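Local coordinates for 450aa long hypothetical fmu protein (Pyrococcus horikoshii, PDB 2YXL) that probably methylates cytosine at carbon 5 in RNA, as an S-adenosylmethionine-dependent methyltransferase of the RsmB/NOP family, at residues K286-D291 / K313-D318; K317-A322 / R369-S374; I326-A331 / A375-K380; M281-K286 / G308-K313. All blocks are in the same frame, centred on the assembly; numbering follows the deposited sequence.

In the fold
From the N terminus, interaction 4 opens first, at the turn after helix 272-280, and closes at 308-313 beyond helix 294-306. Interaction 1 follows on directly, pairing strand 286-290 with strand 312-315. The two cross along the chain and share K286 and K313, and both belong to one beta-alpha-beta unit. Interaction 2 starts where interaction 1 ends, sharing K317 and D318, and brings the loop after strand 312-315 to helix 361-376. Interaction 3 crosses interaction 2 and ties the start of strand 331-337 to the end of that helix. Interactions 1 and 2 both touch sinefungin. All four lie in the methyltransferase region.

Interaction 1 of 4, residues K286-D291 / K313-D318; sequences KIYAFD and KPLVKD. With SFG (sinefungin), chain B.
K313 reaches across to K286, and the lysine side chains cross obliquely through their aliphatic ends. K313 CE lies 3.8 Å from K286 CE. The two amines are near each other as like charges, which probably costs some energy. An alanine in place of K286 would probably leave the CE end of K313 without its methylene partner and freer to turn. At the backbone, K313 N donates to I287 O at 2.8 Å, and K313 O accepts from A289 N.

L315 continues the parallel pairing. Its N donates to A289 O at 2.8 Å, and its O takes a weak bond from D291 N. L315 CG stands anti to the carbonyl carbon (chi1 -74°), and the side chain lies beside F290, pointing the same way. L315 CD1 meets F290 CZ at 3.7 Å and comes close to Y288 CD2 as well. These side chains share one face of the sheet.

The loops that follow the two strands carry two carboxylates to the cofactor pocket. D291 takes the ribose hydroxyls of sinefungin: O3' gives a bond to OD1 and O2' gives one to OD2, each 2.8 Å long. This is the usual place for the ribose-binding acid of a class I methyltransferase. D318 OD1 accepts a weak bond from adenine N6.

The contact closes the beta-alpha-beta unit of strand 286-290, helix 294-306 and strand 312-315. P314 and V316 touch helix 294-306, I287 packs on helix 272-280, and strand 262-265 pairs with strand 286-290.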
# COMPACT_ATOMS: atom_id res chain seq x y z
N LYS A 286 21.40 14.57 -11.82
CA LYS A 286 20.44 14.01 -12.77
C LYS A 286 19.83 12.69 -12.27
O LYS A 286 20.54 11.82 -11.76
CB LYS A 286 21.11 13.80 -14.14
CG LYS A 286 20.14 13.74 -15.32
CD LYS A 286 20.86 13.91 -16.65
CE LYS A 286 21.23 15.37 -16.90
NZ LYS A 286 22.01 15.54 -18.16
N ILE A 287 18.52 12.56 -12.42
CA ILE A 287 17.82 11.31 -12.09
C ILE A 287 17.04 10.79 -13.30
O ILE A 287 16.15 11.47 -13.81
CB ILE A 287 16.86 11.46 -10.87
CG1 ILE A 287 17.62 11.97 -9.64
CG2 ILE A 287 16.16 10.13 -10.57
CD1 ILE A 287 16.72 12.49 -8.53
N TYR A 288 17.38 9.59 -13.74
CA TYR A 288 16.62 8.89 -14.77
C TYR A 288 15.56 8.02 -14.09
O TYR A 288 15.89 7.12 -13.32
CB TYR A 288 17.53 8.05 -15.66
CG TYR A 288 18.47 8.85 -16.54
CD1 TYR A 288 19.82 8.98 -16.22
CD2 TYR A 288 18.01 9.47 -17.71
CE1 TYR A 288 20.69 9.71 -17.03
CE2 TYR A 288 18.87 10.21 -18.52
CZ TYR A 288 20.21 10.32 -18.17
OH TYR A 288 21.06 11.04 -18.97
N ALA A 289 14.29 8.31 -14.39
CA ALA A 289 13.17 7.63 -13.75
C ALA A 289 12.37 6.77 -14.74
O ALA A 289 11.66 7.29 -15.60
CB ALA A 289 12.26 8.64 -13.05
N PHE A 290 12.50 5.45 -14.59
CA PHE A 290 11.84 4.50 -15.48
C PHE A 290 10.56 3.93 -14.87
O PHE A 290 10.53 3.59 -13.68
CB PHE A 290 12.79 3.34 -15.82
CG PHE A 290 13.97 3.74 -16.66
CD1 PHE A 290 15.14 4.19 -16.06
CD2 PHE A 290 13.91 3.66 -18.04
CE1 PHE A 290 16.24 4.56 -16.84
CE2 PHE A 290 15.00 4.02 -18.83
CZ PHE A 290 16.17 4.48 -18.22
N ASP A 291 9.52 3.82 -15.69
CA ASP A 291 8.29 3.12 -15.32
C ASP A 291 7.44 2.78 -16.54
O ASP A 291 7.22 3.63 -17.41
CB ASP A 291 7.46 3.93 -14.31
CG ASP A 291 6.54 3.05 -13.48
OD1 ASP A 291 6.84 2.87 -12.28
OD2 ASP A 291 5.54 2.54 -14.02
N LYS A 313 14.59 13.31 -15.22
CA LYS A 313 14.20 13.01 -16.60
C LYS A 313 13.39 11.72 -16.62
O LYS A 313 13.94 10.63 -16.46
CB LYS A 313 15.43 12.91 -17.51
CG LYS A 313 16.16 14.24 -17.71
CD LYS A 313 17.27 14.12 -18.74
CE LYS A 313 17.99 15.44 -18.93
NZ LYS A 313 19.03 15.37 -19.99
N PRO A 314 12.06 11.85 -16.80
CA PRO A 314 11.17 10.68 -16.80
C PRO A 314 11.19 9.92 -18.13
O PRO A 314 11.21 10.53 -19.20
CB PRO A 314 9.79 11.29 -16.54
CG PRO A 314 9.88 12.69 -17.05
CD PRO A 314 11.32 13.11 -17.01
N LEU A 315 11.19 8.59 -18.04
CA LEU A 315 11.25 7.74 -19.22
C LEU A 315 10.27 6.57 -19.12
O LEU A 315 10.50 5.61 -18.38
CB LEU A 315 12.68 7.23 -19.45
CG LEU A 315 13.71 8.22 -20.00
CD1 LEU A 315 15.12 7.75 -19.66
CD2 LEU A 315 13.55 8.42 -21.50
N VAL A 316 9.18 6.66 -19.88
CA VAL A 316 8.14 5.63 -19.90
C VAL A 316 8.58 4.46 -20.78
O VAL A 316 8.09 4.29 -21.91
CB VAL A 316 6.77 6.19 -20.37
CG1 VAL A 316 5.65 5.21 -20.06
CG2 VAL A 316 6.49 7.54 -19.72
N LYS A 317 9.52 3.66 -20.27
CA LYS A 317 10.06 2.52 -21.00
C LYS A 317 10.28 1.33 -20.07
O LYS A 317 10.29 1.47 -18.85
CB LYS A 317 11.38 2.89 -21.70
CG LYS A 317 11.22 3.52 -23.08
CD LYS A 317 11.25 5.05 -23.02
CE LYS A 317 10.85 5.67 -24.35
NZ LYS A 317 11.84 5.43 -25.43
N ASP A 318 10.46 0.15 -20.67
CA ASP A 318 10.82 -1.06 -19.94
C ASP A 318 12.21 -0.88 -19.33
O ASP A 318 13.14 -0.44 -20.01
CB ASP A 318 10.79 -2.27 -20.87
CG ASP A 318 10.83 -3.60 -20.13
OD1 ASP A 318 11.55 -3.71 -19.12
OD2 ASP A 318 10.14 -4.54 -20.56
N SFG B . 9.67 3.31 -6.24
CA SFG B . 8.26 3.75 -6.34
C SFG B . 7.97 4.83 -5.28
O SFG B . 7.02 5.61 -5.50
OXT SFG B . 8.70 4.87 -4.27
CB SFG B . 7.32 2.54 -6.20
CG SFG B . 7.49 1.56 -7.37
CD SFG B . 6.51 0.38 -7.32
NE SFG B . 6.78 -0.41 -6.11
C5' SFG B . 6.66 -0.56 -8.53
C4' SFG B . 6.61 0.14 -9.91
O4' SFG B . 7.39 -0.68 -10.81
C3' SFG B . 5.21 0.20 -10.54
O3' SFG B . 4.87 1.58 -10.78
C2' SFG B . 5.34 -0.56 -11.87
O2' SFG B . 4.63 0.10 -12.92
C1' SFG B . 6.84 -0.46 -12.12
N9 SFG B . 7.39 -1.50 -13.04
C8 SFG B . 7.11 -2.81 -13.02
N7 SFG B . 7.80 -3.43 -13.98
C5 SFG B . 8.52 -2.51 -14.62
C6 SFG B . 9.41 -2.55 -15.69
N6 SFG B . 9.69 -3.70 -16.30
N1 SFG B . 9.99 -1.41 -16.10
C2 SFG B . 9.72 -0.26 -15.50
N3 SFG B . 8.88 -0.18 -14.48
C4 SFG B . 8.26 -1.29 -14.02

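Interaction 2 of 4, residues K317-A322 / R369-S374; sequences KDARKA and RELLES. With SFG (sinefungin), chain B.
R320 and S374 bring the backbones nearest, their CA atoms 5.4 Å apart, where an irregular loop meets the last part of helix 361-376. The loop bends at D318, whose OD1 accepts from R320 N at 2.8 Å and makes an Asx turn. S374 points at the loop. Its OG stands anti to the backbone N (chi1 -171°), 2.7 Å from A319 O and also close to A322 O.

The loop holds the adenine in the Rossmann-like fold of class I methyltransferases. A319 N donates to sinefungin N1 at 3.1 Å. D318 is a predicted S-adenosylmethionine-binding residue. A319 CB touches both sinefungin N1 and, at 3.6 Å, L371 CD2.

R320 links the loop to the helix by charge. E370 OE2 lies over one face of its guanidinium, 2.9 Å from R320 NE, and the two planar groups are 20° apart. E370 CG occupies the crowded position between the backbone N and the carbonyl carbon (chi1 63°), which sets it 3.8 Å from R320 CG. D318 OD2 forms a salt bridge with R320 NH1 but lies well out of the guanidinium plane, so this link rests on charge. Sinefungin N6 lies at the guanidinium edge. L371 packs on L336 and P339.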
# COMPACT_ATOMS: atom_id res chain seq x y z
N LYS A 317 9.52 3.66 -20.27
CA LYS A 317 10.06 2.52 -21.00
C LYS A 317 10.28 1.33 -20.07
O LYS A 317 10.29 1.47 -18.85
CB LYS A 317 11.38 2.89 -21.70
CG LYS A 317 11.22 3.52 -23.08
CD LYS A 317 11.25 5.05 -23.02
CE LYS A 317 10.85 5.67 -24.35
NZ LYS A 317 11.84 5.43 -25.43
N ASP A 318 10.46 0.15 -20.67
CA ASP A 318 10.82 -1.06 -19.94
C ASP A 318 12.21 -0.88 -19.33
O ASP A 318 13.14 -0.44 -20.01
CB ASP A 318 10.79 -2.27 -20.87
CG ASP A 318 10.83 -3.60 -20.13
OD1 ASP A 318 11.55 -3.71 -19.12
OD2 ASP A 318 10.14 -4.54 -20.56
N ALA A 319 12.34 -1.22 -18.05
CA ALA A 319 13.59 -1.01 -17.32
C ALA A 319 14.61 -2.13 -17.53
O ALA A 319 15.75 -2.03 -17.06
CB ALA A 319 13.32 -0.78 -15.84
N ARG A 320 14.20 -3.19 -18.22
CA ARG A 320 15.15 -4.22 -18.67
C ARG A 320 16.00 -3.67 -19.82
O ARG A 320 17.15 -4.08 -20.00
CB ARG A 320 14.44 -5.51 -19.07
CG ARG A 320 13.98 -6.36 -17.88
CD ARG A 320 12.47 -6.33 -17.72
NE ARG A 320 11.83 -7.32 -18.57
CZ ARG A 320 10.54 -7.32 -18.90
NH1 ARG A 320 9.72 -6.37 -18.47
NH2 ARG A 320 10.06 -8.28 -19.67
N LYS A 321 15.42 -2.76 -20.59
CA LYS A 321 16.16 -1.90 -21.50
C LYS A 321 16.85 -0.82 -20.66
O LYS A 321 16.40 -0.53 -19.55
CB LYS A 321 15.23 -1.26 -22.54
CG LYS A 321 14.36 -2.24 -23.30
CD LYS A 321 13.34 -1.52 -24.18
CE LYS A 321 12.18 -2.43 -24.55
NZ LYS A 321 12.58 -3.57 -25.42
N ALA A 322 17.92 -0.23 -21.19
CA ALA A 322 18.85 0.59 -20.40
C ALA A 322 19.60 -0.34 -19.44
O ALA A 322 19.05 -0.72 -18.40
CB ALA A 322 18.15 1.71 -19.65
N ARG A 369 14.80 -10.28 -10.78
CA ARG A 369 16.13 -10.76 -11.21
C ARG A 369 16.60 -10.13 -12.52
O ARG A 369 17.77 -9.78 -12.65
CB ARG A 369 16.16 -12.28 -11.31
CG ARG A 369 16.10 -13.01 -9.97
CD ARG A 369 16.35 -14.49 -10.14
NE ARG A 369 15.82 -15.29 -9.04
CZ ARG A 369 15.89 -16.61 -8.95
NH1 ARG A 369 15.36 -17.24 -7.91
NH2 ARG A 369 16.49 -17.32 -9.91
N GLU A 370 15.69 -9.98 -13.48
CA GLU A 370 16.05 -9.39 -14.78
C GLU A 370 16.15 -7.86 -14.73
O GLU A 370 16.84 -7.26 -15.55
CB GLU A 370 15.14 -9.89 -15.92
CG GLU A 370 13.66 -9.54 -15.80
CD GLU A 370 12.77 -10.37 -16.71
OE1 GLU A 370 13.12 -11.53 -17.00
OE2 GLU A 370 11.71 -9.86 -17.14
N LEU A 371 15.46 -7.25 -13.77
CA LEU A 371 15.68 -5.83 -13.48
C LEU A 371 17.00 -5.66 -12.74
O LEU A 371 17.74 -4.69 -12.97
CB LEU A 371 14.52 -5.25 -12.67
CG LEU A 371 13.14 -5.12 -13.35
CD1 LEU A 371 12.09 -4.75 -12.32
CD2 LEU A 371 13.15 -4.12 -14.49
N LEU A 372 17.30 -6.62 -11.87
CA LEU A 372 18.54 -6.65 -11.09
C LEU A 372 19.77 -6.79 -11.98
O LEU A 372 20.79 -6.14 -11.73
CB LEU A 372 18.47 -7.80 -10.07
CG LEU A 372 19.16 -7.71 -8.70
CD1 LEU A 372 19.05 -6.33 -8.07
CD2 LEU A 372 18.57 -8.78 -7.78
N GLU A 373 19.66 -7.62 -13.01
CA GLU A 373 20.71 -7.78 -14.01
C GLU A 373 20.85 -6.51 -14.85
O GLU A 373 21.96 -6.13 -15.24
CB GLU A 373 20.44 -8.99 -14.91
CG GLU A 373 21.64 -9.41 -15.77
CD GLU A 373 21.27 -10.37 -16.90
OE1 GLU A 373 20.27 -11.10 -16.77
OE2 GLU A 373 22.01 -10.40 -17.91
N SER A 374 19.72 -5.87 -15.13
CA SER A 374 19.70 -4.59 -15.83
C SER A 374 20.31 -3.48 -14.97
O SER A 374 20.99 -2.59 -15.48
CB SER A 374 18.28 -4.23 -16.25
OG SER A 374 18.27 -3.06 -17.13
N SFG B . 9.67 3.31 -6.24
CA SFG B . 8.26 3.75 -6.34
C SFG B . 7.97 4.83 -5.28
O SFG B . 7.02 5.61 -5.50
OXT SFG B . 8.70 4.87 -4.27
CB SFG B . 7.32 2.54 -6.20
CG SFG B . 7.49 1.56 -7.37
CD SFG B . 6.51 0.38 -7.32
NE SFG B . 6.78 -0.41 -6.11
C5' SFG B . 6.66 -0.56 -8.53
C4' SFG B . 6.61 0.14 -9.91
O4' SFG B . 7.39 -0.68 -10.81
C3' SFG B . 5.21 0.20 -10.54
O3' SFG B . 4.87 1.58 -10.78
C2' SFG B . 5.34 -0.56 -11.87
O2' SFG B . 4.63 0.10 -12.92
C1' SFG B . 6.84 -0.46 -12.12
N9 SFG B . 7.39 -1.50 -13.04
C8 SFG B . 7.11 -2.81 -13.02
N7 SFG B . 7.80 -3.43 -13.98
C5 SFG B . 8.52 -2.51 -14.62
C6 SFG B . 9.41 -2.55 -15.69
N6 SFG B . 9.69 -3.70 -16.30
N1 SFG B . 9.99 -1.41 -16.10
C2 SFG B . 9.72 -0.26 -15.50
N3 SFG B . 8.88 -0.18 -14.48
C4 SFG B . 8.26 -1.29 -14.02

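Interaction 3 of 4, residues I326-A331 / A375-K380; sequences IGEEVA and AARLVK
L378 O is gripped by two backbone amides in succession. A331 N donates to it at 2.9 Å with a fairly straight bond. V330 N adds a weak bond to the same oxygen. Two residues on, K380 N donates to A331 O at 3.0 Å, which sets A331 and V379 in a short parallel bridge.

L378 carries most of the apolar contact. Its CD2 lies 3.8 Å from I326 CD1, and the two side chains cross at about a right angle. G327 O also meets that methyl group. The backbone angles of G327 would press a CB against the preceding carbonyl, so only glycine fits easily here. L378 CA-H points at E328 O, 3.2 Å from CA to oxygen.

K380 is extended along its chain, with CG near A331 O and CE 3.4 Å from V330 O. Its NZ pairs with D332. An alanine in place of K380 would probably leave D332 without its charged mate and bare part of the A331 backbone. E328 OE1 and R377 NE make a long salt bridge at 3.7 Å. E329 instead pairs with K448.

The contact joins the start of strand 331-337 to the chain leaving helix 361-376, within the parallel part of the methyltransferase sheet. I326 and A331 touch strand 262-265, and I326 also lies on Y288 and F290 of strand 286-290.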
# COMPACT_ATOMS: atom_id res chain seq x y z
N ILE A 326 20.21 4.65 -21.97
CA ILE A 326 20.90 5.76 -21.31
C ILE A 326 22.41 5.52 -21.24
O ILE A 326 23.18 6.45 -20.99
CB ILE A 326 20.33 6.04 -19.89
CG1 ILE A 326 20.36 4.77 -19.03
CG2 ILE A 326 18.92 6.61 -19.99
CD1 ILE A 326 20.27 5.03 -17.53
N GLY A 327 22.82 4.27 -21.46
CA GLY A 327 24.24 3.90 -21.46
C GLY A 327 24.53 2.68 -20.61
O GLY A 327 23.67 2.21 -19.87
N GLU A 328 25.76 2.18 -20.72
CA GLU A 328 26.21 1.03 -19.94
C GLU A 328 26.52 1.45 -18.50
O GLU A 328 25.60 1.67 -17.72
CB GLU A 328 27.42 0.36 -20.61
CG GLU A 328 27.61 -1.12 -20.26
CD GLU A 328 26.75 -2.05 -21.10
OE1 GLU A 328 26.35 -3.11 -20.57
OE2 GLU A 328 26.48 -1.74 -22.28
N GLU A 329 27.80 1.59 -18.17
CA GLU A 329 28.22 1.98 -16.82
C GLU A 329 28.16 3.50 -16.66
O GLU A 329 29.19 4.18 -16.66
CB GLU A 329 29.62 1.45 -16.51
CG GLU A 329 29.73 -0.07 -16.45
CD GLU A 329 31.14 -0.57 -16.17
OE1 GLU A 329 31.28 -1.55 -15.42
OE2 GLU A 329 32.10 0.03 -16.71
N VAL A 330 26.95 4.03 -16.52
CA VAL A 330 26.72 5.47 -16.53
C VAL A 330 26.16 6.02 -15.20
O VAL A 330 26.11 7.24 -15.00
CB VAL A 330 25.81 5.89 -17.73
CG1 VAL A 330 24.33 5.66 -17.42
CG2 VAL A 330 26.07 7.33 -18.14
N ALA A 331 25.77 5.13 -14.30
CA ALA A 331 25.13 5.54 -13.04
C ALA A 331 26.06 5.46 -11.83
O ALA A 331 26.62 4.40 -11.54
CB ALA A 331 23.86 4.73 -12.80
N ALA A 375 20.08 -3.56 -13.66
CA ALA A 375 20.64 -2.60 -12.70
C ALA A 375 22.16 -2.74 -12.60
O ALA A 375 22.88 -1.75 -12.66
CB ALA A 375 20.00 -2.77 -11.32
N ALA A 376 22.63 -3.99 -12.47
CA ALA A 376 24.05 -4.29 -12.33
C ALA A 376 24.90 -3.62 -13.40
O ALA A 376 25.93 -3.02 -13.10
CB ALA A 376 24.28 -5.80 -12.38
N ARG A 377 24.43 -3.71 -14.64
CA ARG A 377 25.17 -3.21 -15.80
C ARG A 377 25.14 -1.68 -15.93
O ARG A 377 25.90 -1.11 -16.72
CB ARG A 377 24.68 -3.90 -17.08
CG ARG A 377 25.08 -5.37 -17.17
CD ARG A 377 24.12 -6.20 -18.03
NE ARG A 377 24.20 -5.87 -19.46
CZ ARG A 377 23.16 -5.54 -20.22
NH1 ARG A 377 21.93 -5.50 -19.71
NH2 ARG A 377 23.34 -5.26 -21.50
N LEU A 378 24.28 -1.03 -15.15
CA LEU A 378 24.19 0.43 -15.12
C LEU A 378 25.18 1.08 -14.14
O LEU A 378 25.54 2.25 -14.29
CB LEU A 378 22.77 0.89 -14.80
CG LEU A 378 21.66 0.71 -15.84
CD1 LEU A 378 20.31 0.97 -15.19
CD2 LEU A 378 21.85 1.61 -17.05
N VAL A 379 25.61 0.30 -13.15
CA VAL A 379 26.46 0.79 -12.07
C VAL A 379 27.91 0.99 -12.51
O VAL A 379 28.50 0.12 -13.15
CB VAL A 379 26.43 -0.17 -10.85
CG1 VAL A 379 27.10 0.47 -9.64
CG2 VAL A 379 25.00 -0.55 -10.49
N LYS A 380 28.47 2.16 -12.17
CA LYS A 380 29.89 2.45 -12.36
C LYS A 380 30.74 1.58 -11.42
O LYS A 380 30.25 1.15 -10.38
CB LYS A 380 30.17 3.93 -12.08
CG LYS A 380 29.54 4.90 -13.06
CD LYS A 380 29.87 6.33 -12.69
CE LYS A 380 29.17 7.32 -13.61
NZ LYS A 380 29.57 8.73 -13.31

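Interaction 4 of 4, residues M281-K286 / G308-K313; sequences MKNKGK and GIKIVK
K286 and I311 come closest at the backbone, 5.0 Å between their CA atoms, where two turns after helices 272-280 and 294-306 meet. Each helix ends in a Schellman motif, at K282 and at G308.

N283 uses both ends of its amide. OD1 accepts from K310 N at 3.2 Å, in the carbonyl plane and on a lone pair. ND2 donates to G308 O at 3.0 Å, with that oxygen 26° out of the amide plane. The side chains of K310 and N283 cross at about a right angle, with K310 CG 3.4 Å from N283 ND2.

I311 fills the other half of the contact. Its CG2 stands anti to the carbonyl carbon, 3.4 Å from N283 O, and its CB is close to G285 O. I311 CD1 meets M281 CE at 3.8 Å. G285 has backbone angles that suit glycine, and a CB there would crowd M281 CE. K286 CA-H approaches I311 O, and I311 also packs on I287.

The amide of N283 thus spans two successive peptide groups of the other turn, one as donor and one as acceptor. A flipped amide would set like against like at both, so the two bonds fix its rotation.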
# COMPACT_ATOMS: atom_id res chain seq x y z
N MET A 281 20.05 15.05 -3.04
CA MET A 281 20.99 15.60 -4.02
C MET A 281 20.85 17.12 -4.08
O MET A 281 21.53 17.78 -4.88
CB MET A 281 20.74 14.99 -5.40
CG MET A 281 21.05 13.50 -5.48
SD MET A 281 20.13 12.64 -6.78
CE MET A 281 21.02 13.18 -8.25
N LYS A 282 19.97 17.66 -3.24
CA LYS A 282 19.71 19.10 -3.13
C LYS A 282 19.43 19.76 -4.48
O LYS A 282 19.98 20.82 -4.79
CB LYS A 282 20.83 19.81 -2.36
CG LYS A 282 21.09 19.24 -0.96
CD LYS A 282 21.94 20.18 -0.11
CE LYS A 282 21.07 21.10 0.74
NZ LYS A 282 21.89 22.02 1.57
N ASN A 283 18.58 19.11 -5.27
CA ASN A 283 18.15 19.60 -6.58
C ASN A 283 19.30 19.85 -7.57
O ASN A 283 19.23 20.76 -8.41
CB ASN A 283 17.26 20.85 -6.43
CG ASN A 283 16.03 20.81 -7.32
OD1 ASN A 283 15.72 19.80 -7.95
ND2 ASN A 283 15.31 21.93 -7.36
N LYS A 284 20.35 19.03 -7.46
CA LYS A 284 21.51 19.11 -8.36
C LYS A 284 21.94 17.72 -8.81
O LYS A 284 21.95 16.77 -8.02
CB LYS A 284 22.68 19.85 -7.69
CG LYS A 284 22.50 21.36 -7.63
CD LYS A 284 23.80 22.06 -7.25
CE LYS A 284 23.59 23.55 -7.12
NZ LYS A 284 24.87 24.29 -6.97
N GLY A 285 22.30 17.61 -10.09
CA GLY A 285 22.64 16.32 -10.70
C GLY A 285 21.59 15.88 -11.71
O GLY A 285 20.97 16.71 -12.37
N LYS A 286 21.40 14.57 -11.82
CA LYS A 286 20.44 14.01 -12.77
C LYS A 286 19.83 12.69 -12.27
O LYS A 286 20.54 11.82 -11.76
CB LYS A 286 21.11 13.80 -14.14
CG LYS A 286 20.14 13.74 -15.32
CD LYS A 286 20.86 13.91 -16.65
CE LYS A 286 21.23 15.37 -16.90
NZ LYS A 286 22.01 15.54 -18.16
N GLY A 308 8.93 21.23 -6.81
CA GLY A 308 10.06 22.06 -7.23
C GLY A 308 11.29 21.30 -7.68
O GLY A 308 12.38 21.87 -7.77
N ILE A 309 11.12 20.01 -7.97
CA ILE A 309 12.20 19.18 -8.51
C ILE A 309 12.43 19.56 -9.98
O ILE A 309 11.48 19.79 -10.72
CB ILE A 309 11.87 17.66 -8.42
CG1 ILE A 309 11.24 17.29 -7.06
CG2 ILE A 309 13.11 16.81 -8.75
CD1 ILE A 309 12.13 17.46 -5.84
N LYS A 310 13.70 19.61 -10.38
CA LYS A 310 14.06 20.03 -11.74
C LYS A 310 15.16 19.18 -12.40
O LYS A 310 15.59 19.48 -13.52
CB LYS A 310 14.43 21.52 -11.75
CG LYS A 310 15.52 21.93 -10.77
CD LYS A 310 15.75 23.43 -10.80
CE LYS A 310 16.86 23.84 -9.85
NZ LYS A 310 17.14 25.30 -9.94
N ILE A 311 15.60 18.13 -11.72
CA ILE A 311 16.71 17.30 -12.20
C ILE A 311 16.28 15.89 -12.63
O ILE A 311 17.12 15.03 -12.89
CB ILE A 311 17.84 17.18 -11.15
CG1 ILE A 311 17.32 16.51 -9.87
CG2 ILE A 311 18.46 18.56 -10.87
CD1 ILE A 311 18.40 15.81 -9.07
N VAL A 312 14.97 15.67 -12.71
CA VAL A 312 14.43 14.35 -13.05
C VAL A 312 14.01 14.27 -14.51
O VAL A 312 13.19 15.07 -14.98
CB VAL A 312 13.26 13.95 -12.11
CG1 VAL A 312 12.56 12.68 -12.61
CG2 VAL A 312 13.76 13.74 -10.69
N LYS A 313 14.59 13.31 -15.22
CA LYS A 313 14.20 13.01 -16.60
C LYS A 313 13.39 11.72 -16.62
O LYS A 313 13.94 10.63 -16.46
CB LYS A 313 15.43 12.91 -17.51
CG LYS A 313 16.16 14.24 -17.71
CD LYS A 313 17.27 14.12 -18.74
CE LYS A 313 17.99 15.44 -18.93
NZ LYS A 313 19.03 15.37 -19.99